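Local structure of molybdopterin biosynthesis Mog protein (Mycobacterium tuberculosis, 2G4R) at residues A[97-102]-A[124-129]; A[25-30]-A[137-142]; A[41-46]-A[52-57]. The protein probably binds molybdopterin and, as in related MogA proteins, prepares it for metal insertion during molybdenum cofactor biosynthesis. All coordinates share one frame; numbering follows the deposited sequence.

Contact 1: A[97-102]-A[124-129]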
loop_
_atom_site.group_PDB
_atom_site.type_symbol
_atom_site.label_atom_id
_atom_site.label_comp_id
_atom_site.label_asym_id
_atom_site.label_seq_id
_atom_site.Cartn_x
_atom_site.Cartn_y
_atom_site.Cartn_z
ATOM N N ASP A 97 -14.562 -25.763 -0.564
ATOM C CA ASP A 97 -14.055 -27.101 -0.194
ATOM C C ASP A 97 -13.160 -27.648 -1.331
ATOM O O ASP A 97 -12.060 -28.070 -1.085
ATOM C CB ASP A 97 -15.225 -28.071 0.116
ATOM C CG ASP A 97 -16.061 -27.674 1.388
ATOM O OD1 ASP A 97 -15.768 -26.666 2.089
ATOM O OD2 ASP A 97 -17.022 -28.423 1.688
ATOM N N ALA A 98 -13.629 -27.577 -2.575
ATOM C CA ALA A 98 -12.873 -28.115 -3.727
ATOM C C ALA A 98 -11.556 -27.351 -3.879
ATOM O O ALA A 98 -10.556 -27.958 -4.182
ATOM C CB ALA A 98 -13.686 -28.043 -5.019
ATOM N N ILE A 99 -11.591 -26.024 -3.742
ATOM C CA ILE A 99 -10.354 -25.208 -3.726
ATOM C C ILE A 99 -9.374 -25.669 -2.629
ATOM O O ILE A 99 -8.180 -25.816 -2.910
ATOM C CB ILE A 99 -10.654 -23.698 -3.639
ATOM C CG1 ILE A 99 -11.320 -23.202 -4.954
ATOM C CG2 ILE A 99 -9.356 -22.862 -3.371
ATOM C CD1 ILE A 99 -12.029 -21.830 -4.802
ATOM N N ARG A 100 -9.865 -25.919 -1.405
ATOM C CA ARG A 100 -9.026 -26.534 -0.348
ATOM C C ARG A 100 -8.473 -27.859 -0.763
ATOM O O ARG A 100 -7.255 -28.109 -0.637
ATOM C CB ARG A 100 -9.747 -26.699 0.990
ATOM C CG ARG A 100 -9.718 -25.456 1.857
ATOM C CD ARG A 100 -10.391 -25.764 3.229
ATOM N NE ARG A 100 -11.820 -25.726 3.077
ATOM C CZ ARG A 100 -12.546 -24.598 3.073
ATOM N NH1 ARG A 100 -13.845 -24.705 2.911
ATOM N NH2 ARG A 100 -12.004 -23.373 3.223
ATOM N N ARG A 101 -9.318 -28.718 -1.297
ATOM C CA ARG A 101 -8.843 -30.072 -1.651
ATOM C C ARG A 101 -7.888 -30.084 -2.836
ATOM O O ARG A 101 -7.177 -31.046 -3.013
ATOM C CB ARG A 101 -9.993 -30.985 -2.002
ATOM C CG ARG A 101 -10.700 -31.531 -0.810
ATOM C CD ARG A 101 -11.840 -32.409 -1.227
ATOM N NE ARG A 101 -13.121 -31.683 -1.226
ATOM C CZ ARG A 101 -13.867 -31.418 -2.298
ATOM N NH1 ARG A 101 -13.530 -31.830 -3.516
ATOM N NH2 ARG A 101 -14.993 -30.764 -2.144
ATOM N N SER A 102 -7.902 -29.011 -3.632
ATOM C CA SER A 102 -7.126 -28.917 -4.871
ATOM C C SER A 102 -5.614 -28.974 -4.548
ATOM O O SER A 102 -4.849 -29.578 -5.274
ATOM C CB SER A 102 -7.502 -27.621 -5.626
ATOM O OG SER A 102 -6.814 -26.444 -5.145
ATOM N N LEU A 124 -19.624 -12.841 -8.337
ATOM C CA LEU A 124 -19.113 -14.039 -7.761
ATOM C C LEU A 124 -17.790 -13.656 -7.106
ATOM O O LEU A 124 -16.962 -12.991 -7.723
ATOM C CB LEU A 124 -18.932 -15.087 -8.806
ATOM C CG LEU A 124 -18.158 -16.369 -8.473
ATOM C CD1 LEU A 124 -18.925 -17.250 -7.497
ATOM C CD2 LEU A 124 -17.914 -17.100 -9.768
ATOM N N ILE A 125 -17.631 -14.030 -5.860
ATOM C CA ILE A 125 -16.392 -13.778 -5.086
ATOM C C ILE A 125 -15.751 -15.104 -4.696
ATOM O O ILE A 125 -16.412 -15.958 -4.111
ATOM C CB ILE A 125 -16.628 -12.971 -3.776
ATOM C CG1 ILE A 125 -17.541 -11.792 -4.068
ATOM C CG2 ILE A 125 -15.268 -12.635 -3.067
ATOM C CD1 ILE A 125 -17.625 -10.831 -3.031
ATOM N N ILE A 126 -14.457 -15.187 -4.954
ATOM C CA ILE A 126 -13.593 -16.373 -4.721
ATOM C C ILE A 126 -12.405 -16.035 -3.809
ATOM O O ILE A 126 -11.576 -15.214 -4.158
ATOM C CB ILE A 126 -13.043 -16.874 -6.058
ATOM C CG1 ILE A 126 -14.168 -17.021 -7.132
ATOM C CG2 ILE A 126 -12.251 -18.178 -5.868
ATOM C CD1 ILE A 126 -15.253 -18.061 -6.781
ATOM N N ASN A 127 -12.324 -16.640 -2.619
ATOM C CA ASN A 127 -11.121 -16.492 -1.795
ATOM C C ASN A 127 -10.128 -17.608 -2.170
ATOM O O ASN A 127 -10.495 -18.788 -2.200
ATOM C CB ASN A 127 -11.382 -16.599 -0.285
ATOM C CG ASN A 127 -12.251 -15.469 0.317
ATOM O OD1 ASN A 127 -12.330 -14.321 -0.182
ATOM N ND2 ASN A 127 -12.790 -15.772 1.486
ATOM N N LEU A 128 -8.907 -17.218 -2.489
ATOM C CA LEU A 128 -7.788 -18.135 -2.703
ATOM C C LEU A 128 -6.705 -17.921 -1.648
ATOM O O LEU A 128 -6.580 -16.838 -1.083
ATOM C CB LEU A 128 -7.151 -17.911 -4.044
ATOM C CG LEU A 128 -7.992 -18.116 -5.289
ATOM C CD1 LEU A 128 -7.229 -17.801 -6.515
ATOM C CD2 LEU A 128 -8.502 -19.512 -5.327
ATOM N N PRO A 129 -5.870 -18.966 -1.414
ATOM C CA PRO A 129 -4.809 -18.822 -0.450
ATOM C C PRO A 129 -3.747 -17.834 -0.919
ATOM O O PRO A 129 -3.778 -17.392 -2.060
ATOM C CB PRO A 129 -4.243 -20.253 -0.338
ATOM C CG PRO A 129 -4.463 -20.830 -1.660
ATOM C CD PRO A 129 -5.865 -20.299 -2.024
#
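I99 reaches from helix 97-102 toward strand 124-128 and touches two of its side chains with two different branches. Its CD1 meets CG2 of I126 at 3.8 Å, and its CG2 meets CD2 of L128 at 4.0 Å. With chi2 at 163° the CG1-CD1 arm is extended, which carries CD1 far enough to reach the strand, while CG2 stays closer to the helix and turns toward L128. Against I126 the side chains cross obliquely; against L128 they lie at about a right angle. I126 and L128 emerge on one face of the strand, and branched aliphatic groups suit these buried, apolar side-chain contacts. I99 CD1 also passes N127 O at 4.3 Å. C117 of strand 117-120 touches both I99 and I126.

Polar groups on the helix find partners both nearby and beyond it. R100 offers NH1 in its guanidinium plane to OD1 of D97 in a 2.9 Å salt bridge, and its NH2 bonds the carbonyls of S113 and G115. S102 OG returns to I99 O at 2.7 Å. The segment axes approach to 9.7 Å at 27°, the near-parallel helix-on-sheet packing typical of alpha/beta folds such as this molybdopterin-binding domain.

Contact 2: A[25-30]-A[137-142]; sequences GPIIAG and DGLGVL
L139 projects from helix 137-142 against I27 and I28 of helix 25-30, joining two helices that pack side by side on one face of the sheet of this alpha/beta domain. Helix 24-34 belongs to a beta-alpha-beta crossover between the neighbouring parallel strands 6-11 and 43-45, whereas helix 132-143 follows strand 123-128. The close part of the contact is small. One methyl, CD1 of L139, serves both isoleucines: it lies 4.2 Å from CG2 of I27 and 4.3 Å from CG1 of I28. With chi2 at 169° the CD1 branch is extended and reaches helix 25-30, although the nearest alpha carbons, those of I28 and L139, are 7.7 Å apart. On the sheet side, I67 of strand 65-69 touches both I28 and L139, and W31 also packs on L139, so bulky aliphatic residues suit the place where two helices and the sheet converge.

The solvent side is marked by exposed P26 and G140 and by partly exposed I27 and A29, the last pointing its methyl away from the partner helix. V141, by contrast, faces helix 93-102, where it touches L95, A98 and S102. The contact is purely apolar, and its shortest approach is made to the main chain of helix 25-30: CD1 of L139 comes to 4.1 Å from CA of I28.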
loop_
_atom_site.group_PDB
_atom_site.type_symbol
_atom_site.label_atom_id
_atom_site.label_comp_id
_atom_site.label_asym_id
_atom_site.label_seq_id
_atom_site.Cartn_x
_atom_site.Cartn_y
_atom_site.Cartn_z
ATOM N N GLY A 25 -1.015 -11.971 -7.319
ATOM C CA GLY A 25 -1.752 -11.120 -8.218
ATOM C C GLY A 25 -1.475 -11.279 -9.715
ATOM O O GLY A 25 -2.402 -11.411 -10.482
ATOM N N PRO A 26 -0.195 -11.235 -10.129
ATOM C CA PRO A 26 0.134 -11.525 -11.540
ATOM C C PRO A 26 -0.349 -12.912 -12.044
ATOM O O PRO A 26 -0.818 -13.006 -13.176
ATOM C CB PRO A 26 1.656 -11.420 -11.582
ATOM C CG PRO A 26 2.037 -10.585 -10.316
ATOM C CD PRO A 26 0.989 -10.868 -9.323
ATOM N N ILE A 27 -0.261 -13.940 -11.214
ATOM C CA ILE A 27 -0.788 -15.237 -11.585
ATOM C C ILE A 27 -2.295 -15.139 -11.915
ATOM O O ILE A 27 -2.762 -15.631 -12.952
ATOM C CB ILE A 27 -0.519 -16.348 -10.527
ATOM C CG1 ILE A 27 0.993 -16.548 -10.323
ATOM C CG2 ILE A 27 -1.227 -17.636 -11.003
ATOM C CD1 ILE A 27 1.360 -17.318 -9.097
ATOM N N ILE A 28 -3.039 -14.476 -11.032
ATOM C CA ILE A 28 -4.479 -14.334 -11.219
ATOM C C ILE A 28 -4.774 -13.488 -12.475
ATOM O O ILE A 28 -5.645 -13.828 -13.277
ATOM C CB ILE A 28 -5.176 -13.729 -9.955
ATOM C CG1 ILE A 28 -4.897 -14.597 -8.719
ATOM C CG2 ILE A 28 -6.714 -13.600 -10.172
ATOM C CD1 ILE A 28 -5.270 -13.925 -7.435
ATOM N N ALA A 29 -4.016 -12.410 -12.660
ATOM C CA ALA A 29 -4.209 -11.529 -13.832
ATOM C C ALA A 29 -4.006 -12.271 -15.143
ATOM O O ALA A 29 -4.723 -12.062 -16.093
ATOM C CB ALA A 29 -3.301 -10.356 -13.736
ATOM N N GLY A 30 -3.032 -13.154 -15.194
ATOM C CA GLY A 30 -2.741 -13.906 -16.405
ATOM C C GLY A 30 -3.814 -14.929 -16.684
ATOM O O GLY A 30 -4.243 -15.103 -17.823
ATOM N N ASP A 137 -3.556 -23.831 -8.303
ATOM C CA ASP A 137 -4.431 -25.003 -8.047
ATOM C C ASP A 137 -5.915 -24.604 -7.910
ATOM O O ASP A 137 -6.806 -25.236 -8.475
ATOM C CB ASP A 137 -4.021 -25.747 -6.764
ATOM C CG ASP A 137 -2.730 -26.597 -6.906
ATOM O OD1 ASP A 137 -2.329 -26.945 -8.041
ATOM O OD2 ASP A 137 -2.117 -26.929 -5.826
ATOM N N GLY A 138 -6.177 -23.564 -7.129
ATOM C CA GLY A 138 -7.543 -23.087 -6.950
ATOM C C GLY A 138 -8.136 -22.481 -8.233
ATOM O O GLY A 138 -9.322 -22.671 -8.509
ATOM N N LEU A 139 -7.329 -21.769 -9.030
ATOM C CA LEU A 139 -7.811 -21.258 -10.342
ATOM C C LEU A 139 -8.132 -22.430 -11.294
ATOM O O LEU A 139 -9.058 -22.357 -12.082
ATOM C CB LEU A 139 -6.805 -20.292 -10.966
ATOM C CG LEU A 139 -6.539 -18.999 -10.215
ATOM C CD1 LEU A 139 -5.333 -18.298 -10.828
ATOM C CD2 LEU A 139 -7.798 -18.152 -10.207
ATOM N N GLY A 140 -7.402 -23.531 -11.151
ATOM C CA GLY A 140 -7.687 -24.739 -11.929
ATOM C C GLY A 140 -9.052 -25.329 -11.583
ATOM O O GLY A 140 -9.804 -25.816 -12.459
ATOM N N VAL A 141 -9.399 -25.282 -10.312
ATOM C CA VAL A 141 -10.705 -25.715 -9.864
ATOM C C VAL A 141 -11.749 -24.792 -10.438
ATOM O O VAL A 141 -12.722 -25.252 -11.018
ATOM C CB VAL A 141 -10.804 -25.723 -8.338
ATOM C CG1 VAL A 141 -12.246 -25.857 -7.897
ATOM C CG2 VAL A 141 -9.998 -26.803 -7.809
ATOM N N LEU A 142 -11.528 -23.475 -10.302
ATOM C CA LEU A 142 -12.469 -22.478 -10.782
ATOM C C LEU A 142 -12.697 -22.592 -12.284
ATOM O O LEU A 142 -13.796 -22.367 -12.746
ATOM C CB LEU A 142 -12.011 -21.048 -10.465
ATOM C CG LEU A 142 -12.890 -19.871 -10.927
ATOM C CD1 LEU A 142 -14.255 -19.892 -10.240
ATOM C CD2 LEU A 142 -12.219 -18.529 -10.622
#

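Contact 3: A[41-46]-A[52-57]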
loop_
_atom_site.group_PDB
_atom_site.type_symbol
_atom_site.label_atom_id
_atom_site.label_comp_id
_atom_site.label_asym_id
_atom_site.label_seq_id
_atom_site.Cartn_x
_atom_site.Cartn_y
_atom_site.Cartn_z
ATOM N N GLN A 41 -5.597 -5.456 -13.203
ATOM C CA GLN A 41 -4.404 -5.279 -12.410
ATOM C C GLN A 41 -4.727 -5.552 -10.937
ATOM O O GLN A 41 -5.775 -5.139 -10.455
ATOM C CB GLN A 41 -3.864 -3.858 -12.589
ATOM C CG GLN A 41 -3.837 -3.373 -14.098
ATOM C CD GLN A 41 -3.177 -4.382 -15.051
ATOM O OE1 GLN A 41 -3.490 -4.440 -16.264
ATOM N NE2 GLN A 41 -2.261 -5.167 -14.510
ATOM N N PRO A 42 -3.834 -6.262 -10.229
ATOM C CA PRO A 42 -4.105 -6.467 -8.784
ATOM C C PRO A 42 -4.261 -5.188 -7.958
ATOM O O PRO A 42 -3.453 -4.262 -8.124
ATOM C CB PRO A 42 -2.865 -7.224 -8.294
ATOM C CG PRO A 42 -2.241 -7.842 -9.522
ATOM C CD PRO A 42 -2.618 -6.963 -10.684
ATOM N N GLN A 43 -5.246 -5.158 -7.054
ATOM C CA GLN A 43 -5.281 -4.181 -5.935
ATOM C C GLN A 43 -4.742 -4.866 -4.701
ATOM O O GLN A 43 -5.261 -5.900 -4.271
ATOM C CB GLN A 43 -6.707 -3.705 -5.583
ATOM C CG GLN A 43 -7.526 -3.559 -6.821
ATOM C CD GLN A 43 -9.028 -3.453 -6.631
ATOM O OE1 GLN A 43 -9.558 -3.006 -5.577
ATOM N NE2 GLN A 43 -9.721 -3.808 -7.701
ATOM N N VAL A 44 -3.723 -4.296 -4.119
ATOM C CA VAL A 44 -3.095 -4.881 -2.996
ATOM C C VAL A 44 -3.524 -4.043 -1.828
ATOM O O VAL A 44 -3.418 -2.801 -1.876
ATOM C CB VAL A 44 -1.565 -4.917 -3.119
ATOM C CG1 VAL A 44 -0.980 -5.688 -1.935
ATOM C CG2 VAL A 44 -1.139 -5.588 -4.430
ATOM N N VAL A 45 -4.075 -4.705 -0.817
ATOM C CA VAL A 45 -4.618 -4.002 0.355
ATOM C C VAL A 45 -4.198 -4.713 1.648
ATOM O O VAL A 45 -3.827 -5.898 1.640
ATOM C CB VAL A 45 -6.188 -3.879 0.344
ATOM C CG1 VAL A 45 -6.689 -3.230 -0.899
ATOM C CG2 VAL A 45 -6.878 -5.275 0.505
ATOM N N ALA A 46 -4.226 -3.975 2.766
ATOM C CA ALA A 46 -3.904 -4.543 4.078
ATOM C C ALA A 46 -5.024 -5.445 4.579
ATOM O O ALA A 46 -6.182 -5.358 4.103
ATOM C CB ALA A 46 -3.623 -3.441 5.117
ATOM N N GLY A 52 -12.794 -5.334 3.414
ATOM C CA GLY A 52 -14.207 -4.911 3.299
ATOM C C GLY A 52 -14.424 -3.773 2.291
ATOM O O GLY A 52 -15.326 -3.810 1.434
ATOM N N GLU A 53 -13.604 -2.744 2.416
ATOM C CA GLU A 53 -13.671 -1.576 1.537
ATOM C C GLU A 53 -13.480 -1.968 0.089
ATOM O O GLU A 53 -14.286 -1.576 -0.756
ATOM C CB GLU A 53 -12.610 -0.522 1.929
ATOM C CG GLU A 53 -12.603 0.693 1.013
ATOM C CD GLU A 53 -11.529 1.721 1.371
ATOM O OE1 GLU A 53 -10.457 1.342 1.969
ATOM O OE2 GLU A 53 -11.780 2.904 1.042
ATOM N N ALA A 54 -12.437 -2.749 -0.217
ATOM C CA ALA A 54 -12.225 -3.205 -1.610
ATOM C C ALA A 54 -13.395 -4.084 -2.184
ATOM O O ALA A 54 -13.847 -3.915 -3.323
ATOM C CB ALA A 54 -10.933 -3.934 -1.708
ATOM N N LEU A 55 -13.934 -4.965 -1.364
ATOM C CA LEU A 55 -14.993 -5.849 -1.812
ATOM C C LEU A 55 -16.285 -5.078 -2.045
ATOM O O LEU A 55 -16.945 -5.259 -3.063
ATOM C CB LEU A 55 -15.196 -6.990 -0.835
ATOM C CG LEU A 55 -14.049 -8.006 -0.703
ATOM C CD1 LEU A 55 -14.466 -9.090 0.266
ATOM C CD2 LEU A 55 -13.657 -8.603 -1.991
ATOM N N HIS A 56 -16.658 -4.234 -1.105
ATOM C CA HIS A 56 -17.894 -3.444 -1.266
ATOM C C HIS A 56 -17.797 -2.600 -2.526
ATOM O O HIS A 56 -18.714 -2.557 -3.327
ATOM C CB HIS A 56 -18.156 -2.583 -0.041
ATOM C CG HIS A 56 -18.819 -3.317 1.089
ATOM N ND1 HIS A 56 -20.104 -3.810 1.015
ATOM C CD2 HIS A 56 -18.371 -3.633 2.327
ATOM C CE1 HIS A 56 -20.424 -4.380 2.161
ATOM N NE2 HIS A 56 -19.389 -4.284 2.973
ATOM N N ASP A 57 -16.653 -1.959 -2.719
ATOM C CA ASP A 57 -16.420 -1.155 -3.871
ATOM C C ASP A 57 -16.535 -1.976 -5.147
ATOM O O ASP A 57 -17.050 -1.493 -6.156
ATOM C CB ASP A 57 -15.049 -0.496 -3.784
ATOM C CG ASP A 57 -15.013 0.678 -2.778
ATOM O OD1 ASP A 57 -16.069 1.026 -2.173
ATOM O OD2 ASP A 57 -13.913 1.252 -2.591
HETATM O O HOH W 1 -12.302 -2.695 -5.464
#
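V45 leans from strand 43-45 over the methyl of A54, its CG1 lying 4.4 Å from A54 CB. The two segments form a beta-alpha unit: the strand is followed after a short turn by helix 49-60, which then leads into strand 65-69 and so completes a beta-alpha-beta crossover past strand 6-11, the strand that lies between them in the sheet. A54 directs its side chain toward the strand, and a residue this small lets the helix approach, with the alpha carbons of V45 and A54 7.9 Å apart.

Q43, two residues before V45, emerges on the same face of the strand. Its chain is extended about CB-CG (chi2 165°), which carries the amide away from the strand toward the helix until OE1 stands 4.2 Å from A54 CB. Thus A54 meets a branched apolar group from one residue and a polar end from the other. V44 alternates to the far face, where it touches A15 and A16 of helix 13-16. The main chain of Q43 and V45 is bonded to I8 and V10 of strand 6-11 and to S12 just after it, which fixes where these side chains emerge.

On the helix, A54 and L55 are buried, L55 packing against T84 and V87 of helix 80-87, while E53, H56 and D57 are exposed polar residues. The strand lies at the edge of the sheet within its chain, close to other subunits: Q43 packs on S38 of the second subunit, and A46 on P26 of the third.

A water completes the link that the amide does not make directly. It donates to Q43 OE1 at 2.8 Å and to A54 O at 2.9 Å.

Contacts 1 and 3 each include a strand of one mixed sheet, and the helices of contact 2 pack on that sheet through I67. Along the chain, contact 3 closes before contact 1 opens, and both fall between the segments of contact 2. Contacts 1 and 2 have centres about 10 Å apart and merge: L128 CD1 meets L139 CD2 at 3.8 Å, and S102 packs on D137 and V141. Contact 3 is centred about 17 Å from contact 2 and about 18 Å from contact 1, yet P42 touches G25. Helices 24-34 and 132-143 cover one face of the sheet and helix 49-60 the other, giving a layered alpha/beta domain with contact 3 near the trimer interface.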